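Local coordinates for protein glycerol kinase, putative (Plasmodium falciparum, PDB 2W40) that probably phosphorylates glycerol with ATP to give sn-glycerol 3-phosphate, as an FGGY-family kinase, at residues I254-F259 and K441-L446; A264-T267 and G271-L274; L274-G279 and E406-L411; C287-T292 and N393-S398. All blocks are in the same frame, centred on the assembly; numbering follows the deposited sequence.

Contact 1 of 4, residues I254-F259 and K441-L446; sequences IGQAIF and KEVTSL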
# COMPACT_ATOMS: atom_id res chain seq x y z
N ILE C 254 15.43 -0.05 -33.42
CA ILE C 254 16.08 -0.72 -34.54
C ILE C 254 15.63 -2.19 -34.57
O ILE C 254 15.32 -2.70 -35.66
CB ILE C 254 17.60 -0.54 -34.51
CG1 ILE C 254 17.98 0.93 -34.64
CG2 ILE C 254 18.28 -1.27 -35.69
CD1 ILE C 254 19.50 1.13 -34.54
N GLY C 255 15.59 -2.85 -33.43
CA GLY C 255 15.06 -4.22 -33.36
C GLY C 255 13.61 -4.44 -33.76
O GLY C 255 13.26 -5.57 -34.15
N GLN C 256 12.81 -3.37 -33.67
CA GLN C 256 11.38 -3.46 -34.06
C GLN C 256 11.27 -2.97 -35.55
O GLN C 256 10.13 -2.87 -36.08
CB GLN C 256 10.56 -2.59 -33.17
CG GLN C 256 10.27 -3.03 -31.77
CD GLN C 256 9.06 -3.94 -31.69
OE1 GLN C 256 8.46 -4.08 -30.64
NE2 GLN C 256 8.76 -4.57 -32.75
N ALA C 257 12.35 -2.52 -36.16
CA ALA C 257 12.40 -1.90 -37.54
C ALA C 257 11.43 -0.72 -37.71
O ALA C 257 10.80 -0.63 -38.75
CB ALA C 257 12.10 -2.94 -38.67
N ILE C 258 11.33 0.15 -36.70
CA ILE C 258 10.49 1.32 -36.80
C ILE C 258 11.36 2.44 -37.41
O ILE C 258 11.83 3.44 -36.83
CB ILE C 258 9.69 1.62 -35.53
CG1 ILE C 258 10.63 2.09 -34.52
CG2 ILE C 258 8.71 0.38 -35.04
CD1 ILE C 258 9.88 3.14 -33.53
N PHE C 259 11.60 2.29 -38.71
CA PHE C 259 12.48 3.15 -39.46
C PHE C 259 11.79 4.21 -40.25
O PHE C 259 12.48 5.10 -40.80
CB PHE C 259 13.31 2.29 -40.46
CG PHE C 259 14.17 1.24 -39.83
CD1 PHE C 259 15.07 1.59 -38.84
CD2 PHE C 259 14.07 -0.09 -40.15
CE1 PHE C 259 15.92 0.62 -38.31
CE2 PHE C 259 14.88 -1.06 -39.59
CZ PHE C 259 15.76 -0.72 -38.63
N LYS C 441 11.27 -11.23 -27.87
CA LYS C 441 11.00 -10.19 -26.70
C LYS C 441 12.20 -9.24 -26.40
O LYS C 441 12.03 -7.90 -26.14
CB LYS C 441 10.53 -10.82 -25.39
N GLU C 442 13.39 -9.87 -26.54
CA GLU C 442 14.71 -9.15 -26.33
C GLU C 442 15.09 -8.28 -27.51
O GLU C 442 16.23 -8.29 -27.95
CB GLU C 442 15.86 -10.06 -25.90
CG GLU C 442 15.63 -10.80 -24.57
CD GLU C 442 15.70 -9.92 -23.29
OE1 GLU C 442 16.02 -8.69 -23.32
OE2 GLU C 442 15.50 -10.52 -22.20
N VAL C 443 14.17 -7.40 -27.92
CA VAL C 443 14.41 -6.60 -29.13
C VAL C 443 15.52 -5.55 -28.88
O VAL C 443 16.19 -5.10 -29.86
CB VAL C 443 13.17 -5.90 -29.74
CG1 VAL C 443 12.05 -6.91 -30.07
CG2 VAL C 443 12.58 -4.88 -28.81
N THR C 444 15.73 -5.15 -27.61
CA THR C 444 16.89 -4.27 -27.32
C THR C 444 18.23 -4.84 -27.77
O THR C 444 19.01 -4.19 -28.49
CB THR C 444 16.92 -3.94 -25.82
OG1 THR C 444 15.72 -3.15 -25.55
CG2 THR C 444 18.18 -3.14 -25.46
N SER C 445 18.55 -6.06 -27.32
CA SER C 445 19.81 -6.72 -27.74
C SER C 445 19.86 -6.95 -29.25
O SER C 445 20.92 -6.89 -29.84
CB SER C 445 19.99 -8.01 -26.99
OG SER C 445 19.03 -9.00 -27.38
N LEU C 446 18.69 -7.25 -29.86
CA LEU C 446 18.62 -7.47 -31.30
C LEU C 446 19.04 -6.21 -32.05
O LEU C 446 19.82 -6.29 -33.04
CB LEU C 446 17.21 -7.91 -31.66
CG LEU C 446 16.93 -8.28 -33.05
CD1 LEU C 446 17.83 -9.36 -33.54
CD2 LEU C 446 15.41 -8.57 -33.10
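G255 and V443 bring two helix ends together: the glycine CA lies 3.8 Å from V443 O, and the two CA atoms are 4.9 Å apart. With no side chain on G255, the first turn of helix 443-455 can settle directly against the last turn of helix 248-255. L446 reaches back to the same glycine, its CG anti to the backbone N (chi1 -176°), and lays CD2 3.8 Å from G255 O. Separately, V443 CG2 crosses Q256 CG at a slant, at 4.2 Å. No hydrogen bond links the two segments, so the contact is close packing of buried groups. It joins a helix of the N-terminal half to one of the C-terminal half of the actin-like FGGY kinase fold. The side chain of V443 is about 10 Å from G416, which binds ADP in another crystal of this protein. Behind the first shell, each helix end is finished by its own bonds. Helix 248-255 closes in a Schellman motif, with A257 at positive phi and its N bonded to I254 O at 3.0 Å. E442 is the N-cap of helix 443-455; its carbonyl O takes both L446 N and S445 OG, the hydroxyl lying in the carbonyl plane at 2.9 Å. Further out, T444 O is hydrogen-bonded to S251 OG and S445 OG to Y21 OH.

Contact 2 of 4, residues A264-T267 and G271-L274; sequences AKCT and GVFL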
# COMPACT_ATOMS: atom_id res chain seq x y z
N ALA C 264 5.88 3.74 -34.53
CA ALA C 264 6.01 3.81 -33.04
C ALA C 264 6.15 2.46 -32.38
O ALA C 264 5.51 1.50 -32.79
CB ALA C 264 4.89 4.50 -32.42
N LYS C 265 6.97 2.40 -31.33
CA LYS C 265 7.09 1.18 -30.51
C LYS C 265 6.96 1.57 -29.04
O LYS C 265 7.22 2.70 -28.64
CB LYS C 265 8.35 0.46 -30.77
CG LYS C 265 9.65 1.23 -30.30
CD LYS C 265 10.05 0.79 -28.85
CE LYS C 265 11.22 1.59 -28.30
NZ LYS C 265 11.23 1.48 -26.84
N CYS C 266 6.68 0.58 -28.24
CA CYS C 266 6.64 0.69 -26.80
C CYS C 266 7.30 -0.53 -26.18
O CYS C 266 6.92 -1.66 -26.49
CB CYS C 266 5.23 0.87 -26.34
SG CYS C 266 5.13 1.17 -24.57
N THR C 267 8.34 -0.31 -25.37
CA THR C 267 9.03 -1.33 -24.66
C THR C 267 8.61 -1.33 -23.20
O THR C 267 8.64 -0.27 -22.56
CB THR C 267 10.60 -1.14 -24.76
OG1 THR C 267 11.04 -1.15 -26.17
CG2 THR C 267 11.33 -2.22 -24.01
N GLY C 271 11.34 0.28 -16.80
CA GLY C 271 10.33 1.32 -17.12
C GLY C 271 9.59 0.95 -18.39
O GLY C 271 9.84 -0.08 -18.98
N VAL C 272 8.74 1.85 -18.88
CA VAL C 272 8.05 1.68 -20.12
C VAL C 272 8.43 2.90 -20.95
O VAL C 272 8.37 4.04 -20.49
CB VAL C 272 6.54 1.57 -19.91
CG1 VAL C 272 5.77 1.67 -21.27
CG2 VAL C 272 6.32 0.21 -19.15
N PHE C 273 8.81 2.68 -22.21
CA PHE C 273 9.29 3.76 -23.09
C PHE C 273 8.66 3.66 -24.49
O PHE C 273 8.89 2.70 -25.19
CB PHE C 273 10.80 3.74 -23.18
CG PHE C 273 11.44 3.80 -21.81
CD1 PHE C 273 11.66 5.03 -21.20
CD2 PHE C 273 11.70 2.69 -21.09
CE1 PHE C 273 12.14 5.10 -19.91
CE2 PHE C 273 12.27 2.80 -19.84
CZ PHE C 273 12.41 4.02 -19.27
N LEU C 274 7.89 4.69 -24.86
CA LEU C 274 7.27 4.76 -26.18
C LEU C 274 8.08 5.76 -26.99
O LEU C 274 8.24 6.92 -26.57
CB LEU C 274 5.82 5.21 -26.04
CG LEU C 274 4.94 5.00 -27.33
CD1 LEU C 274 3.47 4.99 -26.99
CD2 LEU C 274 5.24 6.14 -28.23
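F273 O is gripped by two donors, T267 N and K265 NZ, each 3.1 Å from it, which arrive from opposite faces of its carbonyl plane. The first is a regular bond of the antiparallel beta hairpin formed by strands 264-268 and 272-279; the second comes from a lysine laid forward along its own strand. T267 and F273 make the hydrogen-bonded pair, completed by F273 N to T267 O at 3.0 Å, while C266 and L274 form the adjoining non-hydrogen-bonded pair. K265 starts out pointing away from the partner strand. The CG of K265 sits between the backbone N and the carbonyl carbon (chi1 67°), and a further bend at chi2 turns the chain along the strand. This brings K265 NZ to T267 OG1 at 2.7 Å as well as to the carbonyl. That hydroxyl is also bonded to D414 OD2, and the nearby carboxylate of D414 would tend to steady the buried ammonium group. F273 shares the face of T267; its ring makes a cation-pi contact with R85, and its side chain is about 4 Å from the bound glycerol. The chain between the strands carries T270, which binds ADP in another crystal of this protein, suggesting that the hairpin lies between the nucleotide site and the glycerol. The opposite face packs on helix 377-403 through C266, V272 and L274. There C266 SG presses against V272 CG1 at 3.4 Å.

Contact 3 of 4, residues L274-G279 and E406-L411; sequences LLINTG and EMLHVL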
# COMPACT_ATOMS: atom_id res chain seq x y z
N LEU C 274 7.89 4.69 -24.86
CA LEU C 274 7.27 4.76 -26.18
C LEU C 274 8.08 5.76 -26.99
O LEU C 274 8.24 6.92 -26.57
CB LEU C 274 5.82 5.21 -26.04
CG LEU C 274 4.94 5.00 -27.33
CD1 LEU C 274 3.47 4.99 -26.99
CD2 LEU C 274 5.24 6.14 -28.23
N LEU C 275 8.57 5.32 -28.17
CA LEU C 275 9.18 6.23 -29.09
C LEU C 275 8.46 6.21 -30.43
O LEU C 275 8.12 5.12 -30.96
CB LEU C 275 10.65 5.92 -29.32
CG LEU C 275 11.59 6.32 -28.14
CD1 LEU C 275 11.61 5.27 -27.02
CD2 LEU C 275 13.04 6.57 -28.66
N ILE C 276 8.28 7.39 -30.97
CA ILE C 276 7.80 7.50 -32.36
C ILE C 276 8.85 8.13 -33.24
O ILE C 276 9.37 9.18 -32.89
CB ILE C 276 6.44 8.30 -32.43
CG1 ILE C 276 5.86 8.25 -33.88
CG2 ILE C 276 6.53 9.72 -31.83
CD1 ILE C 276 4.32 8.58 -34.00
N ASN C 277 9.09 7.56 -34.43
CA ASN C 277 10.02 8.09 -35.37
C ASN C 277 9.43 9.31 -36.09
O ASN C 277 8.37 9.24 -36.65
CB ASN C 277 10.40 6.94 -36.32
CG ASN C 277 11.55 7.24 -37.28
OD1 ASN C 277 11.65 8.31 -37.86
ND2 ASN C 277 12.34 6.18 -37.56
N THR C 278 10.12 10.44 -36.01
CA THR C 278 9.66 11.70 -36.62
C THR C 278 10.46 11.99 -37.90
O THR C 278 10.42 13.11 -38.43
CB THR C 278 9.68 12.90 -35.62
OG1 THR C 278 11.04 13.17 -35.27
CG2 THR C 278 8.83 12.68 -34.32
N GLY C 279 11.15 10.97 -38.41
CA GLY C 279 11.98 11.15 -39.63
C GLY C 279 13.12 12.13 -39.37
O GLY C 279 13.64 12.22 -38.26
N GLU C 406 -5.27 11.59 -35.24
CA GLU C 406 -6.37 11.20 -34.36
C GLU C 406 -6.06 9.87 -33.68
O GLU C 406 -6.48 9.65 -32.54
CB GLU C 406 -7.65 11.07 -35.20
CG GLU C 406 -8.82 11.76 -34.56
CD GLU C 406 -9.06 13.15 -35.11
OE1 GLU C 406 -8.41 14.13 -34.63
OE2 GLU C 406 -9.97 13.28 -36.00
N MET C 407 -5.28 9.02 -34.33
CA MET C 407 -4.91 7.71 -33.76
C MET C 407 -3.60 7.15 -34.30
O MET C 407 -3.12 7.53 -35.36
CB MET C 407 -6.04 6.68 -34.09
CG MET C 407 -6.34 6.57 -35.68
SD MET C 407 -5.76 5.14 -36.67
CE MET C 407 -6.88 3.84 -36.12
N LEU C 408 -2.98 6.21 -33.56
CA LEU C 408 -1.89 5.43 -34.13
C LEU C 408 -2.49 4.19 -34.80
O LEU C 408 -3.33 3.52 -34.21
CB LEU C 408 -0.93 4.97 -32.99
CG LEU C 408 0.18 5.87 -32.56
CD1 LEU C 408 0.82 5.17 -31.31
CD2 LEU C 408 1.25 6.17 -33.66
N HIS C 409 -2.00 3.83 -35.99
CA HIS C 409 -2.51 2.61 -36.66
C HIS C 409 -2.12 1.31 -35.97
O HIS C 409 -2.94 0.35 -35.87
CB HIS C 409 -2.14 2.61 -38.16
CG HIS C 409 -2.91 3.63 -38.94
ND1 HIS C 409 -4.29 3.61 -39.02
CD2 HIS C 409 -2.50 4.74 -39.60
CE1 HIS C 409 -4.70 4.66 -39.73
NE2 HIS C 409 -3.63 5.36 -40.09
N VAL C 410 -0.87 1.24 -35.48
CA VAL C 410 -0.50 0.14 -34.65
C VAL C 410 0.58 0.68 -33.69
O VAL C 410 1.29 1.66 -34.04
CB VAL C 410 -0.07 -1.06 -35.40
CG1 VAL C 410 1.30 -0.83 -36.17
CG2 VAL C 410 0.07 -2.20 -34.49
N LEU C 411 0.64 0.08 -32.51
CA LEU C 411 1.72 0.31 -31.59
C LEU C 411 2.41 -1.00 -31.52
O LEU C 411 1.79 -1.97 -31.10
CB LEU C 411 1.19 0.77 -30.19
CG LEU C 411 2.31 1.14 -29.15
CD1 LEU C 411 3.20 2.29 -29.75
CD2 LEU C 411 1.61 1.50 -27.73
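The backbones of L274-G279 and E406-L411 stay well apart, with even the nearest CA atoms, those of L274 and L411, 8.9 Å from each other, so side chains alone bridge the interval. The first segment belongs to strand 272-279 of the mixed sheet in the C-terminal actin-like domain; the second is the loop that leaves helix 377-403 and enters strand 411-414 of the same sheet. Strand 264-268 runs between strands 272-279 and 411-414, and the leucines and isoleucine meet across it on the face that helix 377-403 packs against. Two aliphatic pairs make the contact. L274 turns its CD1 into the fork of L411, 3.9 Å from L411 CD1 and 4.0 Å from L411 CD2. L411 arrives there because its CG is anti to the backbone N (chi1 -176°), which carries the branch over toward the other strand although the CB does not point there. Two residues further along, I276 does likewise: its CG1 is also anti to N, and the delta carbon at the end of the chain lies slantwise against L408. All four residues are buried and no polar bond crosses between the segments. A264 and C266 of the intervening strand lie against L411, while L392, V396 and L399 of the helix cover L274 and M403 touches I276. N277 makes an Asx turn, its OD1 accepting G279 N at 2.8 Å. In the second pair the touching atoms are I276 CD1 and L408 CD2, 3.9 Å apart.

Contact 4 of 4, residues C287-T292 and N393-S398; sequences CGLITT and NEIVDS. With EDO (1,2-ethanediol), chain B; EDO (1,2-ethanediol), chain D.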
# COMPACT_ATOMS: atom_id res chain seq x y z
N CYS C 287 3.36 18.93 -25.04
CA CYS C 287 2.51 18.00 -24.33
C CYS C 287 3.38 17.07 -23.49
O CYS C 287 2.89 16.04 -23.12
CB CYS C 287 1.61 17.09 -25.35
SG CYS C 287 0.48 18.14 -26.15
N GLY C 288 4.59 17.46 -23.10
CA GLY C 288 5.32 16.65 -22.19
C GLY C 288 6.12 15.49 -22.69
O GLY C 288 6.56 14.68 -21.91
N LEU C 289 6.35 15.40 -23.99
CA LEU C 289 7.19 14.37 -24.55
C LEU C 289 8.60 14.96 -24.79
O LEU C 289 8.81 16.16 -24.91
CB LEU C 289 6.52 13.89 -25.85
CG LEU C 289 5.09 13.26 -25.72
CD1 LEU C 289 4.57 12.67 -27.01
CD2 LEU C 289 5.06 12.09 -24.66
N ILE C 290 9.58 14.08 -24.79
CA ILE C 290 10.98 14.50 -24.98
C ILE C 290 11.41 14.29 -26.45
O ILE C 290 11.10 13.25 -27.03
CB ILE C 290 11.89 13.63 -24.07
CG1 ILE C 290 11.70 13.98 -22.56
CG2 ILE C 290 13.42 13.73 -24.50
CD1 ILE C 290 12.53 13.19 -21.66
N THR C 291 12.08 15.27 -27.01
CA THR C 291 12.70 15.16 -28.36
C THR C 291 14.05 14.48 -28.23
O THR C 291 14.87 14.97 -27.44
CB THR C 291 12.92 16.56 -28.96
OG1 THR C 291 11.71 17.23 -28.92
CG2 THR C 291 13.48 16.51 -30.38
N THR C 292 14.26 13.36 -28.89
CA THR C 292 15.51 12.63 -28.78
C THR C 292 15.99 12.16 -30.19
O THR C 292 15.31 12.38 -31.19
CB THR C 292 15.34 11.46 -27.78
OG1 THR C 292 16.61 10.94 -27.45
CG2 THR C 292 14.42 10.32 -28.43
N ASN C 393 -1.52 5.61 -21.57
CA ASN C 393 -2.61 6.31 -22.24
C ASN C 393 -2.40 7.81 -22.28
O ASN C 393 -2.63 8.47 -23.30
CB ASN C 393 -3.90 5.99 -21.52
CG ASN C 393 -5.08 6.66 -22.18
OD1 ASN C 393 -5.24 6.59 -23.41
ND2 ASN C 393 -5.99 7.25 -21.35
N GLU C 394 -1.92 8.34 -21.16
CA GLU C 394 -1.56 9.77 -21.14
C GLU C 394 -0.47 10.17 -22.17
O GLU C 394 -0.55 11.20 -22.86
CB GLU C 394 -1.17 10.24 -19.72
CG GLU C 394 -2.28 10.06 -18.75
CD GLU C 394 -2.07 10.77 -17.41
OE1 GLU C 394 -1.07 11.51 -17.21
OE2 GLU C 394 -2.98 10.59 -16.51
N ILE C 395 0.54 9.35 -22.27
CA ILE C 395 1.58 9.44 -23.27
C ILE C 395 1.01 9.39 -24.67
O ILE C 395 1.38 10.23 -25.52
CB ILE C 395 2.70 8.40 -23.04
CG1 ILE C 395 3.55 8.82 -21.80
CG2 ILE C 395 3.63 8.24 -24.25
CD1 ILE C 395 4.50 7.72 -21.26
N VAL C 396 0.11 8.44 -24.93
CA VAL C 396 -0.47 8.30 -26.29
C VAL C 396 -1.28 9.55 -26.65
O VAL C 396 -1.25 10.07 -27.77
CB VAL C 396 -1.28 7.04 -26.43
CG1 VAL C 396 -2.10 7.08 -27.82
CG2 VAL C 396 -0.30 5.81 -26.27
N ASP C 397 -1.98 10.09 -25.65
CA ASP C 397 -2.73 11.31 -25.89
C ASP C 397 -1.80 12.48 -26.25
O ASP C 397 -2.11 13.28 -27.17
CB ASP C 397 -3.62 11.65 -24.70
CG ASP C 397 -4.84 10.73 -24.57
OD1 ASP C 397 -5.27 10.07 -25.57
OD2 ASP C 397 -5.36 10.66 -23.45
N SER C 398 -0.65 12.61 -25.56
CA SER C 398 0.28 13.64 -25.90
C SER C 398 0.82 13.42 -27.35
O SER C 398 1.01 14.36 -28.10
CB SER C 398 1.44 13.67 -24.86
OG SER C 398 0.98 14.10 -23.61
C1 EDO B . -3.36 13.21 -20.92
O1 EDO B . -4.45 12.36 -21.46
C2 EDO B . -1.98 13.20 -21.62
O2 EDO B . -1.43 14.32 -22.38
C1 EDO D . 9.57 18.47 -22.98
O1 EDO D . 8.23 18.46 -23.53
C2 EDO D . 9.66 17.64 -21.72
O2 EDO D . 10.93 17.69 -21.21
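C287 comes first and meets S398 twice, through its backbone and through its side chain. Its carbonyl O accepts a hydrogen bond from S398 OG at 2.8 Å, with the hydroxyl in the carbonyl plane and a C=O...OG angle of 146°. Beside that bond C287 CB is pressed against S398 CB at 3.5 Å, tight for two carbons. The serine hydroxyl is beside its own backbone N and anti to the carbonyl carbon (chi1 -68°), which faces it to the loop. An ethanediol, probably from the crystallisation liquor, is modelled near S398 OG and D397 OD2, but its fit is strained and its bonds are doubtful. G288 follows with positive phi; the turn brings L289 to face the helix. L289 straddles S398 with its branched end: CG lies 3.8 Å from S398 CB, and CD2 reaches on to I395 CG2, one turn earlier, at 4.1 Å. The carbonyl O of L289 accepts O1 of a second ethanediol at 2.7 Å. From I290 the chain becomes a strand and moves off the helix, with backbone bonds from I290 to E308 and from T292 to A306. Helix 377-403 also packs against neighbouring strands, I395 touching I311. The arrangement is helix-on-sheet packing in the C-terminal actin-like domain, with the loop leading into strand 290-295 fastened to the helix by a serine-to-carbonyl bond.

From the N terminus, helix 248-255 ends at the first segment of contact 1, whose partner at 441-446 closes a long loop that holds the other three contacts. Contact 2 follows as a short hairpin, complete by L274. That same leucine opens contact 3, which spans to 406-411 and encloses contact 4, itself closed between 287-292 and helix 377-403. None of the loops cross. Contacts 2, 3 and 4 all reach one mixed sheet, and L274 CD1 touches V396 CG2 of contact 4. Contact 1 joins this group where I258 CD1 packs on A264 and K265 and I258 O meets N277 ND2, bringing the helix-to-helix junction against the sheet.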